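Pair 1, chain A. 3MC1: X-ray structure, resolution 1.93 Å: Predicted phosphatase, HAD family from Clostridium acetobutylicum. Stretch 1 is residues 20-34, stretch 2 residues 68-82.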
# COMPACT_ATOMS: atom_id res chain seq x y z
N GLU A 20 -11.97 -6.29 -2.28
CA GLU A 20 -13.21 -6.81 -1.71
C GLU A 20 -13.40 -6.44 -0.24
O GLU A 20 -14.40 -5.82 0.12
CB GLU A 20 -13.29 -8.34 -1.84
CG GLU A 20 -14.35 -8.95 -0.92
CD GLU A 20 -14.52 -10.44 -1.11
OE1 GLU A 20 -13.52 -11.13 -1.38
OE2 GLU A 20 -15.67 -10.92 -0.97
N GLY A 21 -12.43 -6.81 0.59
CA GLY A 21 -12.52 -6.51 2.01
C GLY A 21 -12.51 -5.02 2.34
O GLY A 21 -13.23 -4.58 3.24
N ILE A 22 -11.70 -4.25 1.63
CA ILE A 22 -11.61 -2.81 1.87
C ILE A 22 -12.87 -2.07 1.42
O ILE A 22 -13.39 -1.25 2.17
CB ILE A 22 -10.36 -2.21 1.17
CG1 ILE A 22 -9.09 -2.81 1.79
CG2 ILE A 22 -10.34 -0.69 1.32
CD1 ILE A 22 -7.79 -2.40 1.08
N THR A 23 -13.36 -2.36 0.23
CA THR A 23 -14.55 -1.66 -0.25
C THR A 23 -15.76 -2.04 0.61
O THR A 23 -16.65 -1.22 0.84
CB THR A 23 -14.85 -1.95 -1.74
OG1 THR A 23 -14.96 -3.36 -1.96
CG2 THR A 23 -13.74 -1.38 -2.62
N LYS A 24 -15.78 -3.28 1.09
CA LYS A 24 -16.87 -3.73 1.94
C LYS A 24 -16.82 -3.04 3.31
O LYS A 24 -17.87 -2.72 3.88
CB LYS A 24 -16.85 -5.25 2.10
CG LYS A 24 -17.51 -5.97 0.94
CD LYS A 24 -17.49 -7.49 1.08
CE LYS A 24 -18.16 -8.14 -0.13
NZ LYS A 24 -18.24 -9.62 -0.03
N SER A 25 -15.62 -2.78 3.82
CA SER A 25 -15.47 -2.11 5.11
C SER A 25 -15.91 -0.64 4.97
O SER A 25 -16.51 -0.07 5.87
CB SER A 25 -14.02 -2.18 5.60
OG SER A 25 -13.61 -3.52 5.79
N VAL A 26 -15.59 -0.04 3.83
CA VAL A 26 -15.98 1.34 3.58
C VAL A 26 -17.50 1.42 3.44
O VAL A 26 -18.14 2.30 4.01
CB VAL A 26 -15.32 1.88 2.30
CG1 VAL A 26 -15.77 3.32 2.03
CG2 VAL A 26 -13.80 1.81 2.44
N LYS A 27 -18.08 0.49 2.68
CA LYS A 27 -19.53 0.47 2.49
C LYS A 27 -20.22 0.28 3.84
O LYS A 27 -21.24 0.92 4.11
CB LYS A 27 -19.95 -0.66 1.54
CG LYS A 27 -21.46 -0.76 1.37
CD LYS A 27 -21.86 -2.07 0.71
CE LYS A 27 -22.13 -1.91 -0.78
NZ LYS A 27 -23.42 -1.20 -1.04
N TYR A 28 -19.67 -0.59 4.67
CA TYR A 28 -20.23 -0.84 6.00
C TYR A 28 -20.21 0.45 6.81
O TYR A 28 -21.16 0.76 7.53
CB TYR A 28 -19.43 -1.91 6.74
CG TYR A 28 -19.79 -1.98 8.21
CD1 TYR A 28 -20.96 -2.62 8.62
CD2 TYR A 28 -19.01 -1.35 9.18
CE1 TYR A 28 -21.34 -2.64 9.96
CE2 TYR A 28 -19.37 -1.36 10.52
CZ TYR A 28 -20.54 -2.01 10.91
OH TYR A 28 -20.94 -2.01 12.23
N SER A 29 -19.10 1.18 6.70
CA SER A 29 -18.94 2.44 7.43
C SER A 29 -19.86 3.54 6.91
O SER A 29 -20.52 4.23 7.69
CB SER A 29 -17.49 2.92 7.32
OG SER A 29 -17.32 4.17 7.95
N LEU A 30 -19.91 3.71 5.59
CA LEU A 30 -20.74 4.74 4.98
C LEU A 30 -22.22 4.51 5.25
O LEU A 30 -22.96 5.46 5.49
CB LEU A 30 -20.49 4.79 3.47
CG LEU A 30 -19.09 5.21 3.02
CD1 LEU A 30 -18.97 5.07 1.51
CD2 LEU A 30 -18.82 6.65 3.44
N ASN A 31 -22.64 3.25 5.21
CA ASN A 31 -24.03 2.89 5.46
C ASN A 31 -24.47 3.31 6.86
O ASN A 31 -25.66 3.51 7.10
CB ASN A 31 -24.24 1.39 5.27
CG ASN A 31 -24.22 0.97 3.81
OD1 ASN A 31 -23.92 1.78 2.93
ND2 ASN A 31 -24.53 -0.29 3.55
N LYS A 32 -23.51 3.44 7.77
CA LYS A 32 -23.81 3.86 9.14
C LYS A 32 -24.13 5.35 9.14
O LYS A 32 -24.66 5.89 10.11
CB LYS A 32 -22.60 3.61 10.05
CG LYS A 32 -22.31 2.15 10.33
CD LYS A 32 -23.51 1.49 10.98
CE LYS A 32 -23.13 0.15 11.58
NZ LYS A 32 -22.12 0.35 12.64
N PHE A 33 -23.78 6.02 8.04
CA PHE A 33 -24.04 7.45 7.90
C PHE A 33 -25.21 7.60 6.94
O PHE A 33 -25.49 8.70 6.44
CB PHE A 33 -22.80 8.15 7.34
CG PHE A 33 -21.63 8.16 8.29
CD1 PHE A 33 -21.62 9.01 9.39
CD2 PHE A 33 -20.55 7.31 8.09
CE1 PHE A 33 -20.55 9.01 10.28
CE2 PHE A 33 -19.48 7.30 8.98
CZ PHE A 33 -19.48 8.15 10.07
N ASP A 34 -25.89 6.48 6.72
CA ASP A 34 -27.04 6.42 5.82
C ASP A 34 -26.64 6.77 4.39
O ASP A 34 -27.46 7.21 3.59
CB ASP A 34 -28.16 7.34 6.32
CG ASP A 34 -28.74 6.87 7.66
OD1 ASP A 34 -28.08 7.07 8.70
OD2 ASP A 34 -29.84 6.30 7.65
N VAL A 68 -14.50 8.79 13.12
CA VAL A 68 -15.60 7.93 13.52
C VAL A 68 -15.81 6.90 12.43
O VAL A 68 -15.99 5.71 12.70
CB VAL A 68 -16.91 8.73 13.73
CG1 VAL A 68 -18.08 7.77 13.94
CG2 VAL A 68 -16.77 9.65 14.92
N ALA A 69 -15.79 7.39 11.18
CA ALA A 69 -15.96 6.55 10.01
C ALA A 69 -14.86 5.48 9.94
O ALA A 69 -15.12 4.34 9.54
CB ALA A 69 -15.93 7.41 8.76
N ILE A 70 -13.65 5.85 10.32
CA ILE A 70 -12.53 4.91 10.30
C ILE A 70 -12.78 3.80 11.31
O ILE A 70 -12.50 2.63 11.04
CB ILE A 70 -11.19 5.64 10.62
CG1 ILE A 70 -10.79 6.52 9.43
CG2 ILE A 70 -10.10 4.63 10.94
CD1 ILE A 70 -9.57 7.42 9.69
N ASP A 71 -13.34 4.15 12.46
CA ASP A 71 -13.63 3.14 13.47
C ASP A 71 -14.69 2.14 13.01
O ASP A 71 -14.56 0.94 13.28
CB ASP A 71 -14.06 3.80 14.78
CG ASP A 71 -12.91 4.47 15.49
OD1 ASP A 71 -11.80 3.92 15.44
OD2 ASP A 71 -13.12 5.54 16.10
N TYR A 72 -15.73 2.61 12.32
CA TYR A 72 -16.76 1.70 11.83
C TYR A 72 -16.12 0.76 10.82
O TYR A 72 -16.37 -0.45 10.80
CB TYR A 72 -17.90 2.45 11.13
CG TYR A 72 -18.77 3.28 12.03
CD1 TYR A 72 -19.13 2.84 13.30
CD2 TYR A 72 -19.27 4.51 11.59
CE1 TYR A 72 -19.96 3.60 14.12
CE2 TYR A 72 -20.11 5.27 12.40
CZ TYR A 72 -20.44 4.81 13.66
OH TYR A 72 -21.25 5.58 14.47
N TYR A 73 -15.30 1.34 9.95
CA TYR A 73 -14.59 0.59 8.92
C TYR A 73 -13.85 -0.56 9.61
O TYR A 73 -13.96 -1.72 9.20
CB TYR A 73 -13.60 1.52 8.23
CG TYR A 73 -12.59 0.84 7.32
CD1 TYR A 73 -12.72 0.91 5.94
CD2 TYR A 73 -11.46 0.20 7.85
CE1 TYR A 73 -11.75 0.37 5.10
CE2 TYR A 73 -10.49 -0.36 7.01
CZ TYR A 73 -10.64 -0.26 5.64
OH TYR A 73 -9.67 -0.76 4.80
N ARG A 74 -13.11 -0.24 10.67
CA ARG A 74 -12.33 -1.24 11.38
C ARG A 74 -13.14 -2.32 12.09
O ARG A 74 -12.67 -3.45 12.22
CB ARG A 74 -11.37 -0.57 12.35
CG ARG A 74 -10.24 0.14 11.60
CD ARG A 74 -9.39 0.98 12.52
NE ARG A 74 -8.32 1.67 11.79
CZ ARG A 74 -7.53 2.59 12.33
NH1 ARG A 74 -7.68 2.93 13.60
NH2 ARG A 74 -6.58 3.16 11.60
N ASP A 75 -14.35 -1.99 12.56
CA ASP A 75 -15.19 -2.98 13.21
C ASP A 75 -15.37 -4.16 12.28
O ASP A 75 -15.40 -5.31 12.72
CB ASP A 75 -16.59 -2.41 13.53
CG ASP A 75 -16.54 -1.21 14.45
OD1 ASP A 75 -15.69 -1.17 15.35
OD2 ASP A 75 -17.38 -0.31 14.26
N TYR A 76 -15.52 -3.86 10.99
CA TYR A 76 -15.70 -4.89 9.99
C TYR A 76 -14.38 -5.42 9.41
O TYR A 76 -14.23 -6.61 9.18
CB TYR A 76 -16.56 -4.36 8.84
CG TYR A 76 -16.79 -5.37 7.75
CD1 TYR A 76 -17.84 -6.30 7.83
CD2 TYR A 76 -15.94 -5.45 6.65
CE1 TYR A 76 -18.03 -7.27 6.84
CE2 TYR A 76 -16.11 -6.41 5.66
CZ TYR A 76 -17.15 -7.32 5.76
OH TYR A 76 -17.32 -8.26 4.77
N PHE A 77 -13.44 -4.51 9.16
CA PHE A 77 -12.16 -4.90 8.58
C PHE A 77 -11.31 -5.81 9.46
O PHE A 77 -10.77 -6.81 8.99
CB PHE A 77 -11.33 -3.67 8.23
CG PHE A 77 -10.06 -4.00 7.49
CD1 PHE A 77 -10.10 -4.25 6.12
CD2 PHE A 77 -8.85 -4.11 8.16
CE1 PHE A 77 -8.95 -4.60 5.43
CE2 PHE A 77 -7.68 -4.46 7.47
CZ PHE A 77 -7.74 -4.71 6.10
N LYS A 78 -11.19 -5.47 10.73
CA LYS A 78 -10.37 -6.26 11.63
C LYS A 78 -10.81 -7.72 11.74
O LYS A 78 -9.99 -8.60 12.00
CB LYS A 78 -10.38 -5.65 13.03
CG LYS A 78 -11.71 -5.85 13.76
CD LYS A 78 -11.77 -5.07 15.06
CE LYS A 78 -13.07 -5.34 15.81
NZ LYS A 78 -13.17 -4.52 17.06
N ALA A 79 -12.09 -7.98 11.52
CA ALA A 79 -12.62 -9.33 11.68
C ALA A 79 -13.02 -10.06 10.41
O ALA A 79 -13.07 -11.29 10.40
CB ALA A 79 -13.82 -9.29 12.65
N LYS A 80 -13.32 -9.31 9.35
CA LYS A 80 -13.73 -9.94 8.11
C LYS A 80 -13.03 -9.38 6.90
O LYS A 80 -12.50 -10.12 6.08
CB LYS A 80 -15.25 -9.78 7.91
CG LYS A 80 -16.10 -10.51 8.91
CD LYS A 80 -16.84 -11.67 8.25
CE LYS A 80 -17.73 -11.18 7.10
NZ LYS A 80 -18.42 -12.33 6.46
N GLY A 81 -13.04 -8.05 6.80
CA GLY A 81 -12.41 -7.39 5.67
C GLY A 81 -10.99 -7.80 5.32
O GLY A 81 -10.68 -8.06 4.16
N MSE A 82 -10.11 -7.86 6.32
CA MSE A 82 -8.71 -8.21 6.06
C MSE A 82 -8.54 -9.58 5.41
O MSE A 82 -7.54 -9.82 4.72
CB MSE A 82 -7.88 -8.15 7.35
CG MSE A 82 -8.30 -9.13 8.44
SE MSE A 82 -6.88 -9.42 9.76
CE MSE A 82 -5.79 -10.68 8.73

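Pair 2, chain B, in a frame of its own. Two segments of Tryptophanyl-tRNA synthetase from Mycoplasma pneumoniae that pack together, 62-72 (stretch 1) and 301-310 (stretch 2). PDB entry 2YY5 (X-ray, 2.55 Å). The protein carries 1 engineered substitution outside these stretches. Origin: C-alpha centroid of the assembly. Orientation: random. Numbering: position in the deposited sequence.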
# COMPACT_ATOMS: atom_id res chain seq x y z
N PHE B 62 -17.26 -12.82 8.06
CA PHE B 62 -18.52 -12.94 8.75
C PHE B 62 -18.36 -13.90 9.94
O PHE B 62 -18.72 -13.58 11.07
CB PHE B 62 -19.59 -13.46 7.77
CG PHE B 62 -20.81 -14.04 8.43
CD1 PHE B 62 -21.07 -15.41 8.35
CD2 PHE B 62 -21.72 -13.23 9.11
CE1 PHE B 62 -22.22 -15.96 8.94
CE2 PHE B 62 -22.87 -13.77 9.69
CZ PHE B 62 -23.11 -15.14 9.61
N ASP B 63 -17.79 -15.07 9.67
CA ASP B 63 -17.58 -16.06 10.71
C ASP B 63 -16.72 -15.59 11.89
O ASP B 63 -16.95 -15.99 13.03
CB ASP B 63 -16.97 -17.34 10.11
CG ASP B 63 -17.97 -18.13 9.27
OD1 ASP B 63 -19.17 -18.10 9.60
OD2 ASP B 63 -17.53 -18.79 8.30
N LEU B 64 -15.73 -14.74 11.62
CA LEU B 64 -14.88 -14.24 12.70
C LEU B 64 -15.65 -13.31 13.62
O LEU B 64 -15.53 -13.40 14.84
CB LEU B 64 -13.65 -13.51 12.14
CG LEU B 64 -12.60 -13.07 13.16
CD1 LEU B 64 -11.99 -14.28 13.85
CD2 LEU B 64 -11.52 -12.29 12.46
N VAL B 65 -16.46 -12.42 13.04
CA VAL B 65 -17.23 -11.49 13.85
C VAL B 65 -18.16 -12.25 14.78
O VAL B 65 -18.32 -11.88 15.94
CB VAL B 65 -18.07 -10.53 12.98
CG1 VAL B 65 -18.97 -9.68 13.87
CG2 VAL B 65 -17.15 -9.61 12.20
N ARG B 66 -18.77 -13.32 14.27
CA ARG B 66 -19.65 -14.11 15.11
C ARG B 66 -18.87 -14.78 16.24
O ARG B 66 -19.34 -14.83 17.38
CB ARG B 66 -20.38 -15.16 14.27
CG ARG B 66 -21.57 -14.61 13.51
CD ARG B 66 -22.47 -15.73 13.03
NE ARG B 66 -21.72 -16.72 12.25
CZ ARG B 66 -22.20 -17.91 11.91
NH1 ARG B 66 -21.45 -18.75 11.20
NH2 ARG B 66 -23.41 -18.28 12.30
N THR B 67 -17.69 -15.30 15.95
CA THR B 67 -16.88 -15.94 16.97
C THR B 67 -16.52 -14.94 18.08
O THR B 67 -16.64 -15.24 19.27
CB THR B 67 -15.57 -16.52 16.39
OG1 THR B 67 -15.88 -17.59 15.49
CG2 THR B 67 -14.68 -17.05 17.50
N LEU B 68 -16.08 -13.75 17.68
CA LEU B 68 -15.70 -12.72 18.64
C LEU B 68 -16.86 -12.32 19.54
O LEU B 68 -16.68 -12.02 20.72
CB LEU B 68 -15.13 -11.50 17.92
CG LEU B 68 -13.83 -11.77 17.16
CD1 LEU B 68 -13.34 -10.50 16.47
CD2 LEU B 68 -12.78 -12.28 18.15
N LEU B 69 -18.07 -12.32 18.97
CA LEU B 69 -19.27 -11.98 19.73
C LEU B 69 -19.64 -13.16 20.62
O LEU B 69 -19.88 -13.00 21.82
CB LEU B 69 -20.42 -11.65 18.78
CG LEU B 69 -20.70 -10.19 18.41
CD1 LEU B 69 -19.42 -9.41 18.30
CD2 LEU B 69 -21.47 -10.15 17.09
N ALA B 70 -19.66 -14.36 20.03
CA ALA B 70 -20.00 -15.57 20.77
C ALA B 70 -19.06 -15.73 21.95
O ALA B 70 -19.37 -16.41 22.92
CB ALA B 70 -19.90 -16.79 19.88
N VAL B 71 -17.91 -15.10 21.84
CA VAL B 71 -16.92 -15.19 22.89
C VAL B 71 -17.07 -14.14 23.97
O VAL B 71 -16.59 -14.34 25.08
CB VAL B 71 -15.52 -15.16 22.27
CG1 VAL B 71 -14.51 -14.68 23.27
CG2 VAL B 71 -15.18 -16.56 21.78
N GLY B 72 -17.76 -13.05 23.67
CA GLY B 72 -17.95 -12.02 24.69
C GLY B 72 -17.55 -10.60 24.31
O GLY B 72 -17.76 -9.67 25.10
N ASN B 301 -19.70 -24.53 23.67
CA ASN B 301 -20.29 -23.28 24.14
C ASN B 301 -19.99 -22.08 23.23
O ASN B 301 -20.68 -21.06 23.28
CB ASN B 301 -19.82 -22.98 25.57
CG ASN B 301 -20.27 -21.61 26.05
OD1 ASN B 301 -19.60 -20.60 25.80
ND2 ASN B 301 -21.40 -21.56 26.74
N ILE B 302 -18.96 -22.20 22.40
CA ILE B 302 -18.63 -21.12 21.47
C ILE B 302 -19.49 -21.37 20.24
O ILE B 302 -20.22 -20.49 19.78
CB ILE B 302 -17.14 -21.14 21.02
CG1 ILE B 302 -16.20 -21.04 22.22
CG2 ILE B 302 -16.90 -19.99 20.04
CD1 ILE B 302 -16.38 -19.80 23.06
N GLN B 303 -19.39 -22.59 19.72
CA GLN B 303 -20.14 -22.99 18.54
C GLN B 303 -21.63 -22.78 18.80
O GLN B 303 -22.39 -22.45 17.90
CB GLN B 303 -19.83 -24.46 18.22
CG GLN B 303 -18.38 -24.68 17.76
CD GLN B 303 -17.94 -26.15 17.74
OE1 GLN B 303 -18.66 -27.02 17.25
NE2 GLN B 303 -16.75 -26.42 18.26
N ARG B 304 -22.02 -22.94 20.06
CA ARG B 304 -23.40 -22.77 20.49
C ARG B 304 -23.81 -21.32 20.28
O ARG B 304 -24.70 -21.02 19.49
CB ARG B 304 -23.52 -23.12 21.98
CG ARG B 304 -24.94 -23.33 22.50
CD ARG B 304 -25.14 -22.73 23.90
NE ARG B 304 -24.13 -23.13 24.89
CZ ARG B 304 -23.97 -24.37 25.36
NH1 ARG B 304 -23.02 -24.62 26.26
NH2 ARG B 304 -24.76 -25.35 24.95
N LYS B 305 -23.16 -20.43 21.01
CA LYS B 305 -23.45 -19.01 20.93
C LYS B 305 -23.18 -18.42 19.55
O LYS B 305 -23.90 -17.55 19.07
CB LYS B 305 -22.63 -18.26 21.98
CG LYS B 305 -23.05 -18.52 23.42
CD LYS B 305 -22.14 -17.78 24.40
CE LYS B 305 -22.80 -17.60 25.77
NZ LYS B 305 -23.23 -18.89 26.40
N ARG B 306 -22.12 -18.91 18.92
CA ARG B 306 -21.72 -18.44 17.60
C ARG B 306 -22.86 -18.63 16.61
O ARG B 306 -22.97 -17.88 15.63
CB ARG B 306 -20.48 -19.21 17.15
CG ARG B 306 -19.97 -18.84 15.79
CD ARG B 306 -18.51 -19.22 15.66
NE ARG B 306 -18.08 -19.33 14.27
CZ ARG B 306 -18.62 -20.18 13.40
NH1 ARG B 306 -18.17 -20.22 12.16
NH2 ARG B 306 -19.62 -20.97 13.77
N GLU B 307 -23.69 -19.62 16.87
CA GLU B 307 -24.83 -19.94 16.02
C GLU B 307 -25.99 -18.95 16.20
O GLU B 307 -26.72 -18.64 15.26
CB GLU B 307 -25.30 -21.36 16.33
CG GLU B 307 -26.43 -21.87 15.47
CD GLU B 307 -26.96 -23.20 15.98
OE1 GLU B 307 -26.15 -24.15 16.13
OE2 GLU B 307 -28.17 -23.29 16.24
N GLN B 308 -26.14 -18.45 17.42
CA GLN B 308 -27.18 -17.49 17.75
C GLN B 308 -26.99 -16.14 17.07
O GLN B 308 -27.97 -15.47 16.74
CB GLN B 308 -27.24 -17.29 19.27
CG GLN B 308 -27.71 -18.51 20.04
CD GLN B 308 -27.32 -18.45 21.50
OE1 GLN B 308 -27.61 -17.47 22.20
NE2 GLN B 308 -26.67 -19.50 21.98
N ILE B 309 -25.74 -15.75 16.85
CA ILE B 309 -25.45 -14.47 16.20
C ILE B 309 -25.96 -14.47 14.76
O ILE B 309 -25.74 -15.43 14.02
CB ILE B 309 -23.93 -14.20 16.21
CG1 ILE B 309 -23.39 -14.33 17.64
CG2 ILE B 309 -23.64 -12.82 15.64
CD1 ILE B 309 -24.01 -13.37 18.63
N SER B 310 -26.65 -13.40 14.36
CA SER B 310 -27.23 -13.29 13.02
C SER B 310 -26.48 -12.38 12.05
O SER B 310 -25.73 -11.49 12.47
CB SER B 310 -28.66 -12.77 13.10
OG SER B 310 -28.66 -11.37 13.33

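The sharpest difference lies at one matched position, A:Tyr73 in pair 1 and B:Arg306 in pair 2. Each side chain drops as a knob among four residues of the facing helix, but one brings an aromatic ring and the other a charge. A:Tyr73 offers a flat face to A:Ser25, whose CB stands 3.5 Å from the ring centroid, while A:Val26 CG2 meets the ring edge, 3.7 Å from A:Tyr73 CE1. B:Arg306 must have its charge answered. Its NE gives a weak hydrogen bond to B:Thr67 OG1 at 3.1 Å, and its NH1 lies 3.5 Å from B:Asp63 OD1, a salt bridge of charge alone, since the oxygen sits well out of the guanidinium plane.

The frame beneath is common. Fourteen central residues superpose to 0.5 Å; the helices cross at 132° in pair 1 and 115° in pair 2, with axes approaching to 7.7 and 8.0 Å.

The residues around the knob change with it. A:Ile22 and A:Val26 supply hydrocarbon to the tyrosine; their counterparts B:Asp63 and B:Thr67 supply oxygens to the arginine. A:Val26 and B:Thr67 are nearly the same shape, their side-chain centres 0.6 Å apart, so polarity is altered at almost no cost in volume.

A:Ser25 matches B:Arg66, and here the sizes differ plainly. The serine is itself a knob, among A:Tyr73, A:Tyr76, A:Phe77 and A:Gly81, and its OG turns back to bond A:Gly21 O at 2.8 Å. B:Arg66 instead lays its guanidinium face over B:Arg306 CG. That brings like charges close, B:Arg66 NH1 to B:Arg306 NH1 at 3.7 Å, but B:Asp63 OD1 lies between the two demands, also taking a salt-bridged hydrogen bond from B:Arg66 NH1 at 2.9 Å.

One turn on, A:Ser29 and B:Ala70 both keep the side chain small where the helices are close. The serine spends its hydroxyl on a cross-helix hydrogen bond, A:Ser29 OG to A:Ala69 O at 2.7 Å. The alanine simply packs, its CB 3.2 Å from B:Arg306 N. Facing them, A:Tyr72 and B:Lys305 start alike: A:Tyr72 CB lies 3.7 Å from A:Ser29 OG, and B:Lys305 CD lies 3.4 Å from B:Ala70 O.

At A:Tyr76 and B:Ile309, a ring set among A:Gly21, A:Lys24, A:Ser25 and A:Tyr28 is replaced by a branched aliphatic whose CG2 reaches B:Leu69 CD2 at 3.7 Å. Both pairs keep the A:Ser29/B:Ala70 position small, and each knob is matched to its neighbours.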